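Local coordinates for putative aldehyde dehydrogenase (Burkholderia cenocepacia, PDB 4YWE), which probably oxidises aldehydes, with NAD or NADP as the electron acceptor, as other members of the aldehyde dehydrogenase family do, at residues A[14-19]-A[55-60]; A[64-69]-A[175-180]; A[192-197]-A[207-212]. All blocks are in the same frame, centred on the assembly; numbering follows the deposited sequence.

Interaction 1: residues A[14-19]-A[55-60]; sequences HFIAGE and VAAARD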
loop_
_atom_site.group_PDB
_atom_site.type_symbol
_atom_site.label_atom_id
_atom_site.label_comp_id
_atom_site.label_asym_id
_atom_site.label_seq_id
_atom_site.Cartn_x
_atom_site.Cartn_y
_atom_site.Cartn_z
ATOM N N HIS A 14 37.828 12.589 13.017
ATOM C CA HIS A 14 36.451 12.528 12.547
ATOM C C HIS A 14 36.435 12.196 11.062
ATOM O O HIS A 14 37.468 12.257 10.398
ATOM C CB HIS A 14 35.723 13.852 12.791
ATOM C CG HIS A 14 35.671 14.258 14.232
ATOM N ND1 HIS A 14 35.114 13.464 15.208
ATOM C CD2 HIS A 14 36.095 15.383 14.854
ATOM C CE1 HIS A 14 35.205 14.078 16.376
ATOM N NE2 HIS A 14 35.794 15.243 16.188
ATOM N N PHE A 15 35.265 11.846 10.541
ATOM C CA PHE A 15 35.113 11.631 9.109
ATOM C C PHE A 15 34.123 12.641 8.545
ATOM O O PHE A 15 32.918 12.398 8.519
ATOM C CB PHE A 15 34.655 10.202 8.813
ATOM C CG PHE A 15 34.673 9.852 7.353
ATOM C CD1 PHE A 15 35.870 9.615 6.700
ATOM C CD2 PHE A 15 33.493 9.754 6.635
ATOM C CE1 PHE A 15 35.893 9.292 5.356
ATOM C CE2 PHE A 15 33.508 9.431 5.290
ATOM C CZ PHE A 15 34.712 9.199 4.650
ATOM N N ILE A 16 34.643 13.781 8.102
ATOM C CA ILE A 16 33.808 14.875 7.624
ATOM C C ILE A 16 34.122 15.184 6.165
ATOM O O ILE A 16 35.288 15.308 5.788
ATOM C CB ILE A 16 33.992 16.128 8.501
ATOM C CG1 ILE A 16 33.782 15.784 9.978
ATOM C CG2 ILE A 16 33.044 17.235 8.059
ATOM C CD1 ILE A 16 34.033 16.942 10.921
ATOM N N ALA A 17 33.072 15.301 5.354
ATOM C CA ALA A 17 33.194 15.637 3.934
ATOM C C ALA A 17 34.103 14.665 3.181
ATOM O O ALA A 17 34.861 15.069 2.300
ATOM C CB ALA A 17 33.700 17.069 3.770
ATOM N N GLY A 18 34.021 13.388 3.535
ATOM C CA GLY A 18 34.764 12.350 2.844
ATOM C C GLY A 18 36.242 12.284 3.179
ATOM O O GLY A 18 37.005 11.589 2.510
ATOM N N GLU A 19 36.650 13.009 4.215
ATOM C CA GLU A 19 38.048 13.022 4.628
ATOM C C GLU A 19 38.182 12.883 6.139
ATOM O O GLU A 19 37.278 13.251 6.888
ATOM C CB GLU A 19 38.735 14.306 4.156
ATOM C CG GLU A 19 38.957 14.373 2.653
ATOM C CD GLU A 19 39.609 15.669 2.216
ATOM O OE1 GLU A 19 39.619 16.630 3.014
ATOM O OE2 GLU A 19 40.111 15.727 1.075
ATOM N N VAL A 55 27.510 18.847 9.796
ATOM C CA VAL A 55 26.197 19.233 9.294
ATOM C C VAL A 55 26.358 20.037 8.010
ATOM O O VAL A 55 25.586 19.875 7.065
ATOM C CB VAL A 55 25.404 20.024 10.351
ATOM C CG1 VAL A 55 24.078 20.501 9.781
ATOM C CG2 VAL A 55 25.178 19.170 11.589
ATOM N N ALA A 56 27.372 20.898 7.982
ATOM C CA ALA A 56 27.682 21.685 6.794
ATOM C C ALA A 56 27.949 20.775 5.599
ATOM O O ALA A 56 27.421 20.997 4.509
ATOM C CB ALA A 56 28.880 22.590 7.053
ATOM N N ALA A 57 28.768 19.750 5.817
ATOM C CA ALA A 57 29.108 18.795 4.768
ATOM C C ALA A 57 27.873 18.027 4.305
ATOM O O ALA A 57 27.666 17.829 3.108
ATOM C CB ALA A 57 30.179 17.833 5.256
ATOM N N ALA A 58 27.055 17.602 5.262
ATOM C CA ALA A 58 25.839 16.859 4.960
ATOM C C ALA A 58 24.875 17.689 4.120
ATOM O O ALA A 58 24.298 17.193 3.153
ATOM C CB ALA A 58 25.166 16.405 6.242
ATOM N N ARG A 59 24.712 18.957 4.488
ATOM C CA ARG A 59 23.806 19.854 3.775
ATOM C C ARG A 59 24.244 20.067 2.329
ATOM O O ARG A 59 23.419 20.040 1.415
ATOM C CB ARG A 59 23.708 21.202 4.493
ATOM C CG ARG A 59 22.781 22.199 3.808
ATOM C CD ARG A 59 21.367 21.645 3.689
ATOM N NE ARG A 59 20.819 21.270 4.989
ATOM C CZ ARG A 59 19.633 20.697 5.166
ATOM N NH1 ARG A 59 19.223 20.391 6.389
ATOM N NH2 ARG A 59 18.858 20.431 4.124
ATOM N N ASP A 60 25.541 20.286 2.129
ATOM C CA ASP A 60 26.084 20.471 0.788
ATOM C C ASP A 60 25.900 19.209 -0.043
ATOM O O ASP A 60 25.530 19.275 -1.215
ATOM C CB ASP A 60 27.566 20.848 0.847
ATOM C CG ASP A 60 27.798 22.202 1.485
ATOM O OD1 ASP A 60 26.868 23.037 1.468
ATOM O OD2 ASP A 60 28.912 22.432 2.000
#

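Interaction 2: residues A[64-69]-A[175-180]; sequences GPWGAA and GNACVV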
loop_
_atom_site.group_PDB
_atom_site.type_symbol
_atom_site.label_atom_id
_atom_site.label_comp_id
_atom_site.label_asym_id
_atom_site.label_seq_id
_atom_site.Cartn_x
_atom_site.Cartn_y
_atom_site.Cartn_z
ATOM N N GLY A 64 23.619 18.758 -3.218
ATOM C CA GLY A 64 24.438 18.515 -4.392
ATOM C C GLY A 64 24.379 17.105 -4.954
ATOM O O GLY A 64 23.300 16.603 -5.266
ATOM N N PRO A 65 25.551 16.460 -5.085
ATOM C CA PRO A 65 25.731 15.143 -5.712
ATOM C C PRO A 65 24.819 14.045 -5.164
ATOM O O PRO A 65 24.197 13.330 -5.948
ATOM C CB PRO A 65 27.197 14.815 -5.413
ATOM C CG PRO A 65 27.854 16.139 -5.281
ATOM C CD PRO A 65 26.833 17.029 -4.631
ATOM N N TRP A 66 24.745 13.911 -3.845
ATOM C CA TRP A 66 23.958 12.841 -3.240
ATOM C C TRP A 66 22.462 13.062 -3.446
ATOM O O TRP A 66 21.717 12.115 -3.701
ATOM C CB TRP A 66 24.279 12.718 -1.750
ATOM C CG TRP A 66 23.570 11.587 -1.059
ATOM C CD1 TRP A 66 22.778 11.675 0.049
ATOM C CD2 TRP A 66 23.585 10.201 -1.430
ATOM N NE1 TRP A 66 22.304 10.433 0.394
ATOM C CE2 TRP A 66 22.785 9.510 -0.499
ATOM C CE3 TRP A 66 24.200 9.477 -2.457
ATOM C CZ2 TRP A 66 22.580 8.134 -0.565
ATOM C CZ3 TRP A 66 23.996 8.109 -2.521
ATOM C CH2 TRP A 66 23.193 7.453 -1.580
ATOM N N GLY A 67 22.027 14.314 -3.341
ATOM C CA GLY A 67 20.633 14.655 -3.555
ATOM C C GLY A 67 20.226 14.614 -5.015
ATOM O O GLY A 67 19.053 14.429 -5.338
ATOM N N ALA A 68 21.201 14.788 -5.900
ATOM C CA ALA A 68 20.950 14.730 -7.336
ATOM C C ALA A 68 20.783 13.287 -7.795
ATOM O O ALA A 68 20.230 13.024 -8.862
ATOM C CB ALA A 68 22.079 15.405 -8.103
ATOM N N ALA A 69 21.265 12.354 -6.980
ATOM C CA ALA A 69 21.193 10.935 -7.306
ATOM C C ALA A 69 19.758 10.421 -7.249
ATOM O O ALA A 69 18.990 10.784 -6.356
ATOM C CB ALA A 69 22.078 10.131 -6.366
ATOM N N GLY A 175 17.259 8.858 0.956
ATOM C CA GLY A 175 17.827 9.986 0.240
ATOM C C GLY A 175 18.376 11.092 1.123
ATOM O O GLY A 175 18.671 12.189 0.645
ATOM N N ASN A 176 18.520 10.802 2.411
ATOM C CA ASN A 176 19.046 11.777 3.359
ATOM C C ASN A 176 20.571 11.756 3.401
ATOM O O ASN A 176 21.201 10.762 3.036
ATOM C CB ASN A 176 18.494 11.513 4.764
ATOM C CG ASN A 176 16.980 11.547 4.815
ATOM O OD1 ASN A 176 16.375 12.611 4.942
ATOM N ND2 ASN A 176 16.357 10.378 4.727
ATOM N N ALA A 177 21.157 12.864 3.843
ATOM C CA ALA A 177 22.579 12.912 4.163
ATOM C C ALA A 177 22.723 12.771 5.674
ATOM O O ALA A 177 21.917 13.315 6.426
ATOM C CB ALA A 177 23.207 14.204 3.670
ATOM N N CYS A 178 23.741 12.043 6.119
ATOM C CA CYS A 178 23.787 11.601 7.510
ATOM C C CYS A 178 24.912 12.214 8.339
ATOM O O CYS A 178 26.041 12.359 7.872
ATOM C CB CYS A 178 23.901 10.075 7.560
ATOM S SG CYS A 178 22.587 9.219 6.668
ATOM N N VAL A 179 24.580 12.568 9.576
ATOM C CA VAL A 179 25.564 12.989 10.565
ATOM C C VAL A 179 25.467 12.037 11.748
ATOM O O VAL A 179 24.414 11.927 12.378
ATOM C CB VAL A 179 25.347 14.444 11.006
ATOM C CG1 VAL A 179 26.373 14.834 12.062
ATOM C CG2 VAL A 179 25.423 15.377 9.809
ATOM N N VAL A 180 26.562 11.345 12.046
ATOM C CA VAL A 180 26.537 10.280 13.042
ATOM C C VAL A 180 27.410 10.592 14.252
ATOM O O VAL A 180 28.587 10.928 14.117
ATOM C CB VAL A 180 26.967 8.942 12.414
ATOM C CG1 VAL A 180 26.897 7.821 13.441
ATOM C CG2 VAL A 180 26.107 8.621 11.200
#

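Interaction 3: residues A[192-197]-A[207-212]; sequences RVAELA and LNIVTG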
loop_
_atom_site.group_PDB
_atom_site.type_symbol
_atom_site.label_atom_id
_atom_site.label_comp_id
_atom_site.label_asym_id
_atom_site.label_seq_id
_atom_site.Cartn_x
_atom_site.Cartn_y
_atom_site.Cartn_z
ATOM N N ARG A 192 35.290 2.316 10.362
ATOM C CA ARG A 192 35.769 1.475 9.270
ATOM C C ARG A 192 34.686 1.294 8.209
ATOM O O ARG A 192 34.982 1.179 7.019
ATOM C CB ARG A 192 36.226 0.115 9.802
ATOM C CG ARG A 192 36.839 -0.791 8.747
ATOM C CD ARG A 192 38.051 -0.138 8.100
ATOM N NE ARG A 192 38.652 -0.990 7.078
ATOM C CZ ARG A 192 38.395 -0.892 5.779
ATOM N NH1 ARG A 192 37.546 0.026 5.337
ATOM N NH2 ARG A 192 38.988 -1.710 4.919
ATOM N N VAL A 193 33.432 1.274 8.650
ATOM C CA VAL A 193 32.298 1.126 7.744
ATOM C C VAL A 193 32.200 2.344 6.831
ATOM O O VAL A 193 31.856 2.224 5.654
ATOM C CB VAL A 193 30.988 0.913 8.529
ATOM C CG1 VAL A 193 29.788 0.915 7.593
ATOM C CG2 VAL A 193 31.053 -0.386 9.316
ATOM N N ALA A 194 32.516 3.513 7.381
ATOM C CA ALA A 194 32.486 4.758 6.623
ATOM C C ALA A 194 33.462 4.712 5.452
ATOM O O ALA A 194 33.178 5.241 4.377
ATOM C CB ALA A 194 32.801 5.937 7.529
ATOM N N GLU A 195 34.613 4.080 5.666
ATOM C CA GLU A 195 35.603 3.917 4.606
ATOM C C GLU A 195 35.060 3.027 3.498
ATOM O O GLU A 195 35.260 3.303 2.316
ATOM C CB GLU A 195 36.902 3.328 5.157
ATOM C CG GLU A 195 37.761 4.314 5.920
ATOM C CD GLU A 195 39.132 3.758 6.245
ATOM O OE1 GLU A 195 39.384 2.576 5.929
ATOM O OE2 GLU A 195 39.958 4.502 6.815
ATOM N N LEU A 196 34.378 1.957 3.891
ATOM C CA LEU A 196 33.768 1.040 2.936
ATOM C C LEU A 196 32.716 1.757 2.100
ATOM O O LEU A 196 32.572 1.489 0.909
ATOM C CB LEU A 196 33.150 -0.157 3.660
ATOM C CG LEU A 196 34.147 -1.138 4.280
ATOM C CD1 LEU A 196 33.426 -2.288 4.969
ATOM C CD2 LEU A 196 35.099 -1.660 3.219
ATOM N N ALA A 197 31.989 2.672 2.735
ATOM C CA ALA A 197 30.980 3.469 2.051
ATOM C C ALA A 197 31.624 4.347 0.982
ATOM O O ALA A 197 31.109 4.467 -0.130
ATOM C CB ALA A 197 30.207 4.323 3.049
ATOM N N LEU A 207 27.787 10.803 4.257
ATOM C CA LEU A 207 27.949 10.171 5.558
ATOM C C LEU A 207 29.057 10.868 6.338
ATOM O O LEU A 207 30.186 10.987 5.858
ATOM C CB LEU A 207 28.261 8.681 5.407
ATOM C CG LEU A 207 28.517 7.911 6.704
ATOM C CD1 LEU A 207 27.307 7.986 7.625
ATOM C CD2 LEU A 207 28.881 6.463 6.405
ATOM N N ASN A 208 28.726 11.335 7.538
ATOM C CA ASN A 208 29.688 12.027 8.386
ATOM C C ASN A 208 29.702 11.418 9.782
ATOM O O ASN A 208 28.649 11.185 10.376
ATOM C CB ASN A 208 29.364 13.521 8.469
ATOM C CG ASN A 208 29.290 14.177 7.106
ATOM O OD1 ASN A 208 30.308 14.578 6.540
ATOM N ND2 ASN A 208 28.080 14.293 6.569
ATOM N N ILE A 209 30.898 11.159 10.298
ATOM C CA ILE A 209 31.041 10.559 11.617
ATOM C C ILE A 209 31.784 11.507 12.549
ATOM O O ILE A 209 32.893 11.946 12.243
ATOM C CB ILE A 209 31.769 9.203 11.544
ATOM C CG1 ILE A 209 31.273 8.378 10.353
ATOM C CG2 ILE A 209 31.596 8.441 12.848
ATOM C CD1 ILE A 209 29.839 7.922 10.474
ATOM N N VAL A 210 31.170 11.824 13.683
ATOM C CA VAL A 210 31.824 12.642 14.698
ATOM C C VAL A 210 31.841 11.895 16.025
ATOM O O VAL A 210 30.816 11.777 16.695
ATOM C CB VAL A 210 31.137 14.012 14.852
ATOM C CG1 VAL A 210 31.802 14.816 15.964
ATOM C CG2 VAL A 210 31.178 14.777 13.540
ATOM N N THR A 211 33.010 11.383 16.397
ATOM C CA THR A 211 33.168 10.694 17.671
ATOM C C THR A 211 33.212 11.707 18.808
ATOM O O THR A 211 33.445 12.889 18.577
ATOM C CB THR A 211 34.445 9.835 17.704
ATOM O OG1 THR A 211 35.587 10.662 17.447
ATOM C CG2 THR A 211 34.373 8.737 16.655
ATOM N N GLY A 212 32.984 11.243 20.031
ATOM C CA GLY A 212 33.019 12.119 21.187
ATOM C C GLY A 212 32.035 11.745 22.277
ATOM O O GLY A 212 31.275 10.785 22.141
#

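Interaction 1: residues A[14-19]-A[55-60]
Ala57, on one turn of helix 48-63, presses its methyl group against the tip of a tight two-residue β-hairpin, where it meets Ala17 and Ile16. The hairpin joins strands 14-16 and 19-21 through a type I' turn from Ile16 to Glu19, and it is closed by a pair of backbone hydrogen bonds, Ile16 N to Glu19 O at 2.9 Å and Glu19 N to Ile16 O at 3.1 Å. Ala17 and Gly18 occupy the two turn positions, both with positive phi.

Ala57 loses the most surface here, and its CB is the one helix atom that does the touching. Its bond to CB points toward the hairpin, and CB lies 3.9 Å from Ala17 CB, methyl to methyl. The contact illustrates how a small residue on a helix allows the main chain of another element to come close: the CA atoms of Ala17 and Ala57 are 5.2 Å apart. Ala17 meets the helix at an exposed margin, whereas Ile16 is buried. The γ-methyl CG2 of Ile16, anti to the backbone N, reaches Ala57 CB at 4.1 Å. Its longer branch runs elsewhere, and Ile16 CD1 ends 6.9 Å from Ala57 CB.

Strand 207-209 adjoins both partners: Asn208 packs on Ile16 and Ala57, while Phe15 shares a backbone hydrogen bond with Ile209. Farther along the helix, Arg59 forms a salt bridge with Asp228. The contact thus sets the N-terminal hairpin beside a helix that covers the sheet, at a distance from the annotated metal and active sites. The nearest approach of all is between unlike groups, Ala57 CB standing 3.8 Å from Ala17 N, whose hydrogen bond goes to Asn208 OD1.

Interaction 2: residues A[64-69]-A[175-180]
Gly175 meets the indole of Trp66 at the point where helix 160-174 ends in a Schellman motif and the chain turns into strand 177-182. Gly175 O comes within 4.0 Å of Trp66 NE1, but obliquely to the ring and without a hydrogen bond.

Asn176 supplies the polar link. Trp66 NE1 donates to Asn176 O at 2.9 Å, a moderately bent bond with an N-H...O angle of 145°. The oxygen lies close to the indole plane, whereas the donor sits above the carbonyl plane, 56° out of it, and so does not use a lone pair. The backbone places the acceptor, for the Asn176 side chain leaves the main chain away from 64-69 and its amide is engaged elsewhere. Its ND2 bonds to Phe476 O and to Ala171 O, in the last turn of helix 160-174, and its OD1 accepts from Gly149 N, which ties this turn to strand 139-155 in the sheet of what is probably the Rossmann-type cofactor domain of the family.

At Ala177 the strand begins, and contact becomes apolar. Its CB lies 4.4 Å from Trp66 CD1, while Ala177 N approaches the indole edge near the ring plane. Trp66 arrives there from the short, weakly bonded helical turn 65-68; CG anti to its own backbone N (chi1 -177°) turns the ring toward the start of strand 177-182, so that its NE1-CD1 edge meets Asn176 O and Ala177. Around it pack Leu172 of helix 160-174 and Leu202, Pro203 and Ala206 of the loop before strand 207-209.

Pairing NE1 with a main-chain carbonyl satisfies the one polar atom of a buried aromatic side chain, and the bond, with the packing around the ring, would be expected to limit rotation of the indole.

Interaction 3: residues A[192-197]-A[207-212]
Ala194 and Leu207 form the centre of an apolar contact between helix 192-197 and the strand that runs past it. Leu207 inserts one branch, CD2, which lies 4.0 Å from Ala194 CA, so the leucine methyl touches the helix backbone as well as the alanine methyl. One turn on, Ala197 CB meets the same methyl, Leu207 CD2, at 4.2 Å. Leu207 CD2 therefore rests against two alanines on one side of the helix; CG stands anti to the backbone N (chi1 177°) and CD2 continues the extended line, so that this methyl reaches farthest toward the helix. Ile209, two residues along and pointing the same way, brings its CG1 to 4.0 Å from Ala194 CB.

This packing belongs to a β-α-β unit, consistent with the Rossmann-type cofactor domain of aldehyde dehydrogenases: strand 177-182, the crossover helix 188-200, then strand 207-209 parallel to the first and beside it in the sheet. Over the segments considered, helix and strand run nearly antiparallel, at 158°, with their axes 9.5 Å apart.

Polar interactions lie off this interface. Asn208 faces the other side of the strand, where its ND2 bonds to Cys178 O and Gly205 O. On the helix, away from the strand, Arg192 and Glu195 form a salt bridge with NH1 to OE1 at 3.2 Å. The oxygen lies well out of the guanidinium plane, so attraction of charge rather than a directed N-H holds this pair. Arg192 has a second acidic partner through NE, Glu91, and Glu195 OE2 accepts a weak hydrogen bond from Trp20 NE1.

In the fold
From the N terminus, the hairpin of 14-19 is met by helix 48-63, and interaction 1 closes that first loop. The chain passes at once into 64-69, where interaction 2 opens a far longer loop that closes at 175-180. Interaction 3 then closes a short one between a helix and the following strand. The three stand in series, neither nested nor crossed, yet they adjoin in space. Strands 177-182 and 207-209 are parallel neighbours, joined by bonds such as Val180 N to Asn208 O. Helix 48-63 packs on one face of both strands; on the opposite face helix 188-200 lies against strand 207-209 and helix 160-174 against strand 177-182, while the N-terminal hairpin sits alongside strand 207-209.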